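Local atomic coordinates of minor capsid protein (PDB entry 6G42), a protein that forms the penton of the marine virophage mavirus through a single jelly-roll fold and probably occupies the fivefold vertices of its shell. Residues E55-I61 with Q294-K300; L11-I15 with V32-R38. One frame throughout, in Å; residues are numbered along the deposited sequence.

How the interactions relate
Both interactions belong to the jelly-roll of the penton protein and lie about 12 Å apart, centre to centre. Interaction 1 joins two neighbouring strands within one sheet, 49-62 and 296-305. It is buried, and main-chain hydrogen bonds hold it. Interaction 2 crosses from that sheet to the facing sheet, setting strand 8-15, outermost in its sheet within this chain, over strand 33-37. It is only partly buried; no hydrogen bond joins its two segments, and the contact is made chiefly by side chains. Strand 296-305 connects the two: I297 O lies 3.0 Å from I15 N, and I297 CD1 packs on V32 CG2 at 3.3 Å. Both contacts also touch the second subunit.

Interaction 1. Residues E55-I61 with Q294-K300; sequences EFHLHKI and QTVIQLK
L58 reaches over I297, its CD2 coming 4.5 Å from CG2 of I297. The two strands, 55-59 and 296-300, are antiparallel neighbours with extended backbones. Their axes approach to 4.5 Å at 175°. E55 pairs with K300, H57 with Q298 and H59 with V296 as hydrogen-bonded pairs. F56-L299 and L58-I297 are the non-hydrogen-bonded pairs, with CA atoms 4.3 and 5.0 Å apart. H57 N to Q298 O and Q298 N to H57 O are both 3.0 Å. H59 N to V296 O is 2.8 Å, and V296 N to H59 O is 2.9 Å. At the far end K300 N to E55 O is 2.7 Å, while E55 N to K300 O, 3.4 Å, is weak. K60 has positive phi (64°) and turns the chain; with I61 it faces N249 as a G1 beta bulge. T295, in the m rotamer, donates from OG1 to K60 O at 2.7 Å. F56 (p), L58 (m), I297 (m) and L299 (t) share one face, where L58 and L299 meet F277 of the opposing jelly-roll sheet. E55, H57, H59, V296, Q298 and K300 share the other. There K300 forms a salt bridge to E216 of the second subunit, and Q298 NE2 makes a hydrogen bond with S202 of the second subunit. The chemistry thus implies a two-faced sheet: apolar toward the jelly-roll interior, largely polar toward the neighbouring subunit.

Interaction 2. Residues L11-I15 with V32-R38; sequences LNETI and VSVDIFR
Strand 11-15 passes over strand 33-37 face to face, as the two sheets of a jelly-roll do. The axes come within 8.0 Å, and the N-to-C directions differ by 138°. Both backbones are extended. The nearest CA pairs are I15-V34 at 7.4 Å and E13-I36 at 7.8 Å, too far apart for strand pairing. L11, E13 and I15 point their CA-to-CB bonds toward the other strand, and V34, I36 and R38 point back. I15 (chi1 m, chi2 t) extends CD1 to 3.3 Å from V34 CG2 and 3.6 Å from V32 CG1. The same CD1 lies 3.7 Å from S33 O. V34 and V32 are both t. E13 takes chi1 t and chi2 p, which folds its chain over the apolar residues: CG is 3.4 Å from V34 CG1, and OE1 is 3.7 Å from I36 CG1. L11 (t, p) sets CD2 4.0 Å from CG2 of I36, whose rotamer is m, p. L11 CD1 also comes 4.5 Å from R38 NH1. R38 is m, t, p along its first three chi angles; its guanidinium hydrogen-bonds to the carbonyls of L218 and N230 of the second subunit. L301 and F273 add to the packing around L11. With no hydrogen bond between the segments, the contact rests mainly on van der Waals packing of aliphatic groups, with the CG methylene of E13 filling in beside V34.

Interaction 1. Residues E55-I61 with Q294-K300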
ATOM      1  N   GLU C  55       9.827  18.932  -3.988  1.00 49.26           N
ATOM      2  CA  GLU C  55       8.369  18.833  -4.001  1.00 51.09           C
ATOM      3  C   GLU C  55       7.733  19.827  -4.970  1.00 49.78           C
ATOM      4  O   GLU C  55       8.193  20.962  -5.100  1.00 50.85           O
ATOM      5  CB  GLU C  55       7.861  19.039  -2.566  1.00 54.72           C
ATOM      6  CG  GLU C  55       6.399  19.426  -2.365  1.00 58.31           C
ATOM      7  CD  GLU C  55       6.018  19.522  -0.886  1.00 62.41           C
ATOM      8  OE1 GLU C  55       6.893  19.878  -0.058  1.00 66.30           O
ATOM      9  OE2 GLU C  55       4.842  19.257  -0.547  1.00 61.23           O
ATOM     10  N   PHE C  56       6.694  19.376  -5.669  1.00 47.12           N
ATOM     11  CA  PHE C  56       5.780  20.283  -6.363  1.00 45.98           C
ATOM     12  C   PHE C  56       4.321  19.855  -6.207  1.00 45.66           C
ATOM     13  O   PHE C  56       4.032  18.732  -5.782  1.00 43.76           O
ATOM     14  CB  PHE C  56       6.174  20.508  -7.840  1.00 44.40           C
ATOM     15  CG  PHE C  56       5.990  19.315  -8.743  1.00 43.42           C
ATOM     16  CD1 PHE C  56       4.734  18.987  -9.253  1.00 43.71           C
ATOM     17  CD2 PHE C  56       7.086  18.565  -9.154  1.00 43.82           C
ATOM     18  CE1 PHE C  56       4.571  17.904 -10.105  1.00 43.92           C
ATOM     19  CE2 PHE C  56       6.931  17.487 -10.014  1.00 43.95           C
ATOM     20  CZ  PHE C  56       5.672  17.155 -10.492  1.00 43.56           C
ATOM     21  N   HIS C  57       3.419  20.776  -6.541  1.00 45.87           N
ATOM     22  CA  HIS C  57       1.977  20.532  -6.501  1.00 46.22           C
ATOM     23  C   HIS C  57       1.279  21.282  -7.637  1.00 46.54           C
ATOM     24  O   HIS C  57       1.325  22.502  -7.693  1.00 50.04           O
ATOM     25  CB  HIS C  57       1.418  20.949  -5.137  1.00 46.03           C
ATOM     26  CG  HIS C  57       0.033  20.448  -4.848  1.00 45.14           C
ATOM     27  ND1 HIS C  57      -0.540  19.373  -5.492  1.00 45.96           N
ATOM     28  CD2 HIS C  57      -0.880  20.864  -3.943  1.00 45.10           C
ATOM     29  CE1 HIS C  57      -1.750  19.164  -5.008  1.00 44.17           C
ATOM     30  NE2 HIS C  57      -1.980  20.054  -4.066  1.00 43.86           N
ATOM     31  N   LEU C  58       0.668  20.538  -8.553  1.00 45.82           N
ATOM     32  CA  LEU C  58      -0.055  21.113  -9.687  1.00 45.08           C
ATOM     33  C   LEU C  58      -1.537  21.055  -9.339  1.00 45.06           C
ATOM     34  O   LEU C  58      -2.244  20.105  -9.686  1.00 42.87           O
ATOM     35  CB  LEU C  58       0.250  20.345 -10.983  1.00 44.91           C
ATOM     36  CG  LEU C  58       1.716  19.957 -11.220  1.00 45.89           C
ATOM     37  CD1 LEU C  58       1.851  19.193 -12.524  1.00 45.70           C
ATOM     38  CD2 LEU C  58       2.648  21.161 -11.210  1.00 46.27           C
ATOM     39  N   HIS C  59      -1.993  22.077  -8.621  1.00 45.10           N
ATOM     40  CA  HIS C  59      -3.327  22.061  -8.029  1.00 46.49           C
ATOM     41  C   HIS C  59      -4.385  22.729  -8.889  1.00 45.67           C
ATOM     42  O   HIS C  59      -4.338  23.929  -9.109  1.00 45.07           O
ATOM     43  CB  HIS C  59      -3.274  22.732  -6.665  1.00 48.00           C
ATOM     44  CG  HIS C  59      -4.482  22.488  -5.830  1.00 48.47           C
ATOM     45  ND1 HIS C  59      -5.049  21.242  -5.692  1.00 49.00           N
ATOM     46  CD2 HIS C  59      -5.224  23.331  -5.076  1.00 48.72           C
ATOM     47  CE1 HIS C  59      -6.095  21.328  -4.891  1.00 50.24           C
ATOM     48  NE2 HIS C  59      -6.219  22.584  -4.500  1.00 50.47           N
ATOM     49  N   LYS C  60      -5.366  21.928  -9.312  1.00 46.55           N
ATOM     50  CA  LYS C  60      -6.426  22.335 -10.236  1.00 48.57           C
ATOM     51  C   LYS C  60      -5.900  22.713 -11.624  1.00 50.65           C
ATOM     52  O   LYS C  60      -5.811  23.893 -12.000  1.00 51.12           O
ATOM     53  CB  LYS C  60      -7.325  23.417  -9.642  1.00 49.89           C
ATOM     54  CG  LYS C  60      -7.783  23.058  -8.248  1.00 50.65           C
ATOM     55  CD  LYS C  60      -8.809  24.029  -7.722  1.00 50.40           C
ATOM     56  CE  LYS C  60      -8.983  23.830  -6.233  1.00 49.69           C
ATOM     57  NZ  LYS C  60     -10.103  24.661  -5.734  1.00 50.25           N
ATOM     58  N   ILE C  61      -5.560  21.661 -12.362  1.00 50.36           N
ATOM     59  CA  ILE C  61      -5.168  21.736 -13.767  1.00 50.80           C
ATOM     60  C   ILE C  61      -6.029  20.781 -14.578  1.00 51.86           C
ATOM     61  O   ILE C  61      -6.764  19.970 -14.008  1.00 50.26           O
ATOM     62  CB  ILE C  61      -3.701  21.332 -13.961  1.00 51.65           C
ATOM     63  CG1 ILE C  61      -3.480  19.884 -13.509  1.00 51.86           C
ATOM     64  CG2 ILE C  61      -2.795  22.278 -13.190  1.00 52.05           C
ATOM     65  CD1 ILE C  61      -2.198  19.298 -14.024  1.00 53.05           C
ATOM     66  N   GLN C 294      -8.349  28.867 -11.764  1.00 53.62           N
ATOM     67  CA  GLN C 294      -8.344  28.337 -10.397  1.00 52.49           C
ATOM     68  C   GLN C 294      -7.030  27.633 -10.012  1.00 49.95           C
ATOM     69  O   GLN C 294      -6.901  27.135  -8.900  1.00 49.35           O
ATOM     70  CB  GLN C 294      -9.513  27.356 -10.230  1.00 53.62           C
ATOM     71  CG  GLN C 294     -10.872  27.892 -10.692  1.00 55.16           C
ATOM     72  CD  GLN C 294     -11.146  27.705 -12.184  1.00 55.35           C
ATOM     73  OE1 GLN C 294     -10.241  27.414 -12.963  1.00 55.99           O
ATOM     74  NE2 GLN C 294     -12.402  27.878 -12.583  1.00 54.83           N
ATOM     75  N   THR C 295      -6.062  27.609 -10.924  1.00 49.62           N
ATOM     76  CA  THR C 295      -4.816  26.872 -10.735  1.00 48.45           C
ATOM     77  C   THR C 295      -3.935  27.507  -9.666  1.00 47.76           C
ATOM     78  O   THR C 295      -3.663  28.704  -9.707  1.00 47.41           O
ATOM     79  CB  THR C 295      -4.006  26.791 -12.054  1.00 48.21           C
ATOM     80  OG1 THR C 295      -4.774  26.102 -13.053  1.00 48.93           O
ATOM     81  CG2 THR C 295      -2.672  26.061 -11.856  1.00 47.35           C
ATOM     82  N   VAL C 296      -3.505  26.688  -8.714  1.00 48.80           N
ATOM     83  CA  VAL C 296      -2.418  27.038  -7.808  1.00 49.58           C
ATOM     84  C   VAL C 296      -1.298  26.043  -8.043  1.00 48.61           C
ATOM     85  O   VAL C 296      -1.542  24.850  -8.195  1.00 47.32           O
ATOM     86  CB  VAL C 296      -2.839  27.022  -6.329  1.00 49.81           C
ATOM     87  CG1 VAL C 296      -1.662  27.388  -5.422  1.00 48.16           C
ATOM     88  CG2 VAL C 296      -3.991  27.992  -6.111  1.00 50.40           C
ATOM     89  N   ILE C 297      -0.074  26.555  -8.086  1.00 49.32           N
ATOM     90  CA  ILE C 297       1.103  25.740  -8.340  1.00 50.51           C
ATOM     91  C   ILE C 297       2.147  26.036  -7.269  1.00 50.90           C
ATOM     92  O   ILE C 297       2.457  27.191  -7.018  1.00 54.10           O
ATOM     93  CB  ILE C 297       1.605  25.947  -9.785  1.00 50.06           C
ATOM     94  CG1 ILE C 297       0.656  25.190 -10.717  1.00 51.30           C
ATOM     95  CG2 ILE C 297       3.029  25.438  -9.967  1.00 50.67           C
ATOM     96  CD1 ILE C 297       0.817  25.476 -12.180  1.00 53.59           C
ATOM     97  N   GLN C 298       2.637  24.981  -6.619  1.00 50.72           N
ATOM     98  CA  GLN C 298       3.658  25.083  -5.574  1.00 51.13           C
ATOM     99  C   GLN C 298       4.886  24.302  -6.009  1.00 50.59           C
ATOM    100  O   GLN C 298       4.797  23.389  -6.833  1.00 49.31           O
ATOM    101  CB  GLN C 298       3.141  24.550  -4.244  1.00 51.35           C
ATOM    102  CG  GLN C 298       2.132  25.457  -3.560  1.00 52.49           C
ATOM    103  CD  GLN C 298       1.324  24.750  -2.480  1.00 54.88           C
ATOM    104  OE1 GLN C 298       1.597  23.598  -2.132  1.00 58.78           O
ATOM    105  NE2 GLN C 298       0.320  25.437  -1.947  1.00 54.73           N
ATOM    106  N   LEU C 299       6.026  24.671  -5.440  1.00 49.75           N
ATOM    107  CA  LEU C 299       7.324  24.235  -5.943  1.00 51.30           C
ATOM    108  C   LEU C 299       8.399  24.453  -4.886  1.00 49.38           C
ATOM    109  O   LEU C 299       8.484  25.524  -4.297  1.00 49.82           O
ATOM    110  CB  LEU C 299       7.643  25.038  -7.206  1.00 54.73           C
ATOM    111  CG  LEU C 299       8.847  24.664  -8.068  1.00 57.25           C
ATOM    112  CD1 LEU C 299       8.513  24.883  -9.537  1.00 59.08           C
ATOM    113  CD2 LEU C 299      10.079  25.475  -7.689  1.00 58.87           C
ATOM    114  N   LYS C 300       9.210  23.433  -4.642  1.00 49.37           N
ATOM    115  CA  LYS C 300      10.264  23.506  -3.632  1.00 51.12           C
ATOM    116  C   LYS C 300      11.547  22.899  -4.195  1.00 50.50           C
ATOM    117  O   LYS C 300      11.555  21.746  -4.629  1.00 50.10           O
ATOM    118  CB  LYS C 300       9.831  22.786  -2.354  1.00 52.97           C
ATOM    119  CG  LYS C 300      10.639  23.159  -1.114  1.00 56.58           C
ATOM    120  CD  LYS C 300       9.903  22.781   0.172  1.00 58.67           C
ATOM    121  CE  LYS C 300      10.408  23.539   1.393  1.00 58.87           C
ATOM    122  NZ  LYS C 300      11.254  22.690   2.270  1.00 60.76           N
TER

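Interaction 2. Residues L11-I15 with V32-R38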
ATOM      1  N   LEU C  11      14.557  26.791  -1.665  1.00 51.30           N
ATOM      2  CA  LEU C  11      13.902  27.847  -2.443  1.00 54.27           C
ATOM      3  C   LEU C  11      12.445  27.467  -2.754  1.00 54.55           C
ATOM      4  O   LEU C  11      12.186  26.499  -3.468  1.00 52.12           O
ATOM      5  CB  LEU C  11      14.695  28.116  -3.731  1.00 56.08           C
ATOM      6  CG  LEU C  11      14.160  29.108  -4.769  1.00 57.84           C
ATOM      7  CD1 LEU C  11      13.911  30.484  -4.180  1.00 59.98           C
ATOM      8  CD2 LEU C  11      15.147  29.209  -5.918  1.00 59.92           C
ATOM      9  N   ASN C  12      11.512  28.244  -2.202  1.00 55.42           N
ATOM     10  CA  ASN C  12      10.075  28.057  -2.417  1.00 55.36           C
ATOM     11  C   ASN C  12       9.584  28.993  -3.509  1.00 58.22           C
ATOM     12  O   ASN C  12      10.146  30.076  -3.711  1.00 62.89           O
ATOM     13  CB  ASN C  12       9.287  28.342  -1.132  1.00 52.85           C
ATOM     14  CG  ASN C  12       9.596  27.351  -0.030  1.00 52.34           C
ATOM     15  OD1 ASN C  12       8.888  26.356   0.145  1.00 49.47           O
ATOM     16  ND2 ASN C  12      10.669  27.604   0.707  1.00 53.10           N
ATOM     17  N   GLU C  13       8.532  28.575  -4.207  1.00 57.58           N
ATOM     18  CA  GLU C  13       7.900  29.420  -5.212  1.00 61.17           C
ATOM     19  C   GLU C  13       6.450  28.991  -5.468  1.00 58.51           C
ATOM     20  O   GLU C  13       6.118  27.818  -5.340  1.00 54.76           O
ATOM     21  CB  GLU C  13       8.728  29.401  -6.502  1.00 66.03           C
ATOM     22  CG  GLU C  13       8.550  30.620  -7.395  1.00 69.42           C
ATOM     23  CD  GLU C  13       9.056  31.936  -6.808  1.00 72.17           C
ATOM     24  OE1 GLU C  13      10.113  31.949  -6.137  1.00 75.00           O
ATOM     25  OE2 GLU C  13       8.399  32.975  -7.039  1.00 74.51           O
ATOM     26  N   THR C  14       5.599  29.963  -5.804  1.00 59.21           N
ATOM     27  CA  THR C  14       4.170  29.732  -6.069  1.00 59.85           C
ATOM     28  C   THR C  14       3.657  30.544  -7.261  1.00 58.56           C
ATOM     29  O   THR C  14       4.211  31.591  -7.600  1.00 58.54           O
ATOM     30  CB  THR C  14       3.287  30.079  -4.849  1.00 61.85           C
ATOM     31  OG1 THR C  14       3.591  31.403  -4.395  1.00 64.02           O
ATOM     32  CG2 THR C  14       3.523  29.100  -3.717  1.00 64.00           C
ATOM     33  N   ILE C  15       2.604  30.032  -7.893  1.00 58.20           N
ATOM     34  CA  ILE C  15       1.879  30.747  -8.943  1.00 58.48           C
ATOM     35  C   ILE C  15       0.411  30.716  -8.562  1.00 59.19           C
ATOM     36  O   ILE C  15      -0.181  29.644  -8.484  1.00 56.11           O
ATOM     37  CB  ILE C  15       2.028  30.096 -10.341  1.00 58.17           C
ATOM     38  CG1 ILE C  15       3.493  29.839 -10.690  1.00 59.76           C
ATOM     39  CG2 ILE C  15       1.396  30.977 -11.416  1.00 57.09           C
ATOM     40  CD1 ILE C  15       3.662  28.912 -11.878  1.00 62.10           C
ATOM     41  N   VAL C  32       2.557  27.452 -17.717  1.00 57.03           N
ATOM     42  CA  VAL C  32       2.971  27.498 -16.320  1.00 57.75           C
ATOM     43  C   VAL C  32       4.458  27.832 -16.306  1.00 58.94           C
ATOM     44  O   VAL C  32       5.282  27.021 -16.727  1.00 61.21           O
ATOM     45  CB  VAL C  32       2.724  26.157 -15.598  1.00 56.77           C
ATOM     46  CG1 VAL C  32       3.382  26.142 -14.229  1.00 56.42           C
ATOM     47  CG2 VAL C  32       1.233  25.897 -15.456  1.00 56.83           C
ATOM     48  N   SER C  33       4.783  29.024 -15.817  1.00 58.23           N
ATOM     49  CA  SER C  33       6.148  29.516 -15.824  1.00 56.00           C
ATOM     50  C   SER C  33       6.391  30.463 -14.656  1.00 54.95           C
ATOM     51  O   SER C  33       5.476  31.140 -14.201  1.00 53.59           O
ATOM     52  CB  SER C  33       6.423  30.219 -17.144  1.00 56.35           C
ATOM     53  OG  SER C  33       7.805  30.459 -17.303  1.00 60.78           O
ATOM     54  N   VAL C  34       7.626  30.484 -14.158  1.00 56.30           N
ATOM     55  CA  VAL C  34       8.007  31.364 -13.055  1.00 58.69           C
ATOM     56  C   VAL C  34       9.399  31.925 -13.267  1.00 61.55           C
ATOM     57  O   VAL C  34      10.328  31.185 -13.596  1.00 61.69           O
ATOM     58  CB  VAL C  34       8.053  30.649 -11.687  1.00 60.98           C
ATOM     59  CG1 VAL C  34       8.052  31.681 -10.571  1.00 61.75           C
ATOM     60  CG2 VAL C  34       6.880  29.722 -11.499  1.00 63.39           C
ATOM     61  N   ASP C  35       9.534  33.227 -13.035  1.00 65.16           N
ATOM     62  CA  ASP C  35      10.835  33.876 -12.943  1.00 67.11           C
ATOM     63  C   ASP C  35      11.195  34.029 -11.474  1.00 64.21           C
ATOM     64  O   ASP C  35      10.576  34.816 -10.755  1.00 62.83           O
ATOM     65  CB  ASP C  35      10.814  35.250 -13.624  1.00 69.75           C
ATOM     66  CG  ASP C  35      10.638  35.158 -15.135  1.00 73.72           C
ATOM     67  OD1 ASP C  35      11.247  34.266 -15.776  1.00 73.94           O
ATOM     68  OD2 ASP C  35       9.896  36.001 -15.686  1.00 79.11           O
ATOM     69  N   ILE C  36      12.184  33.254 -11.037  1.00 64.22           N
ATOM     70  CA  ILE C  36      12.810  33.449  -9.728  1.00 67.38           C
ATOM     71  C   ILE C  36      13.809  34.587  -9.899  1.00 68.56           C
ATOM     72  O   ILE C  36      14.710  34.487 -10.724  1.00 69.67           O
ATOM     73  CB  ILE C  36      13.549  32.181  -9.223  1.00 65.90           C
ATOM     74  CG1 ILE C  36      12.549  31.099  -8.788  1.00 63.19           C
ATOM     75  CG2 ILE C  36      14.491  32.515  -8.064  1.00 66.08           C
ATOM     76  CD1 ILE C  36      12.039  30.230  -9.916  1.00 62.93           C
ATOM     77  N   PHE C  37      13.641  35.653  -9.118  1.00 70.99           N
ATOM     78  CA  PHE C  37      14.493  36.840  -9.196  1.00 72.81           C
ATOM     79  C   PHE C  37      14.733  37.348  -7.773  1.00 70.46           C
ATOM     80  O   PHE C  37      13.781  37.579  -7.027  1.00 65.45           O
ATOM     81  CB  PHE C  37      13.798  37.893 -10.081  1.00 76.71           C
ATOM     82  CG  PHE C  37      14.629  39.123 -10.418  1.00 79.48           C
ATOM     83  CD1 PHE C  37      16.028  39.165 -10.291  1.00 82.29           C
ATOM     84  CD2 PHE C  37      13.987  40.251 -10.927  1.00 80.04           C
ATOM     85  CE1 PHE C  37      16.742  40.311 -10.627  1.00 82.42           C
ATOM     86  CE2 PHE C  37      14.701  41.394 -11.268  1.00 81.63           C
ATOM     87  CZ  PHE C  37      16.078  41.424 -11.119  1.00 81.72           C
ATOM     88  N   ARG C  38      16.007  37.472  -7.398  1.00 72.10           N
ATOM     89  CA  ARG C  38      16.404  37.847  -6.032  1.00 74.10           C
ATOM     90  C   ARG C  38      17.387  39.020  -5.965  1.00 76.63           C
ATOM     91  O   ARG C  38      18.019  39.369  -6.961  1.00 79.32           O
ATOM     92  CB  ARG C  38      16.987  36.631  -5.315  1.00 72.91           C
ATOM     93  CG  ARG C  38      16.021  35.453  -5.269  1.00 70.12           C
ATOM     94  CD  ARG C  38      16.368  34.477  -4.161  1.00 69.07           C
ATOM     95  NE  ARG C  38      16.112  35.032  -2.832  1.00 64.90           N
ATOM     96  CZ  ARG C  38      14.910  35.144  -2.265  1.00 62.44           C
ATOM     97  NH1 ARG C  38      13.805  34.746  -2.898  1.00 61.56           N
ATOM     98  NH2 ARG C  38      14.814  35.665  -1.046  1.00 61.91           N
TER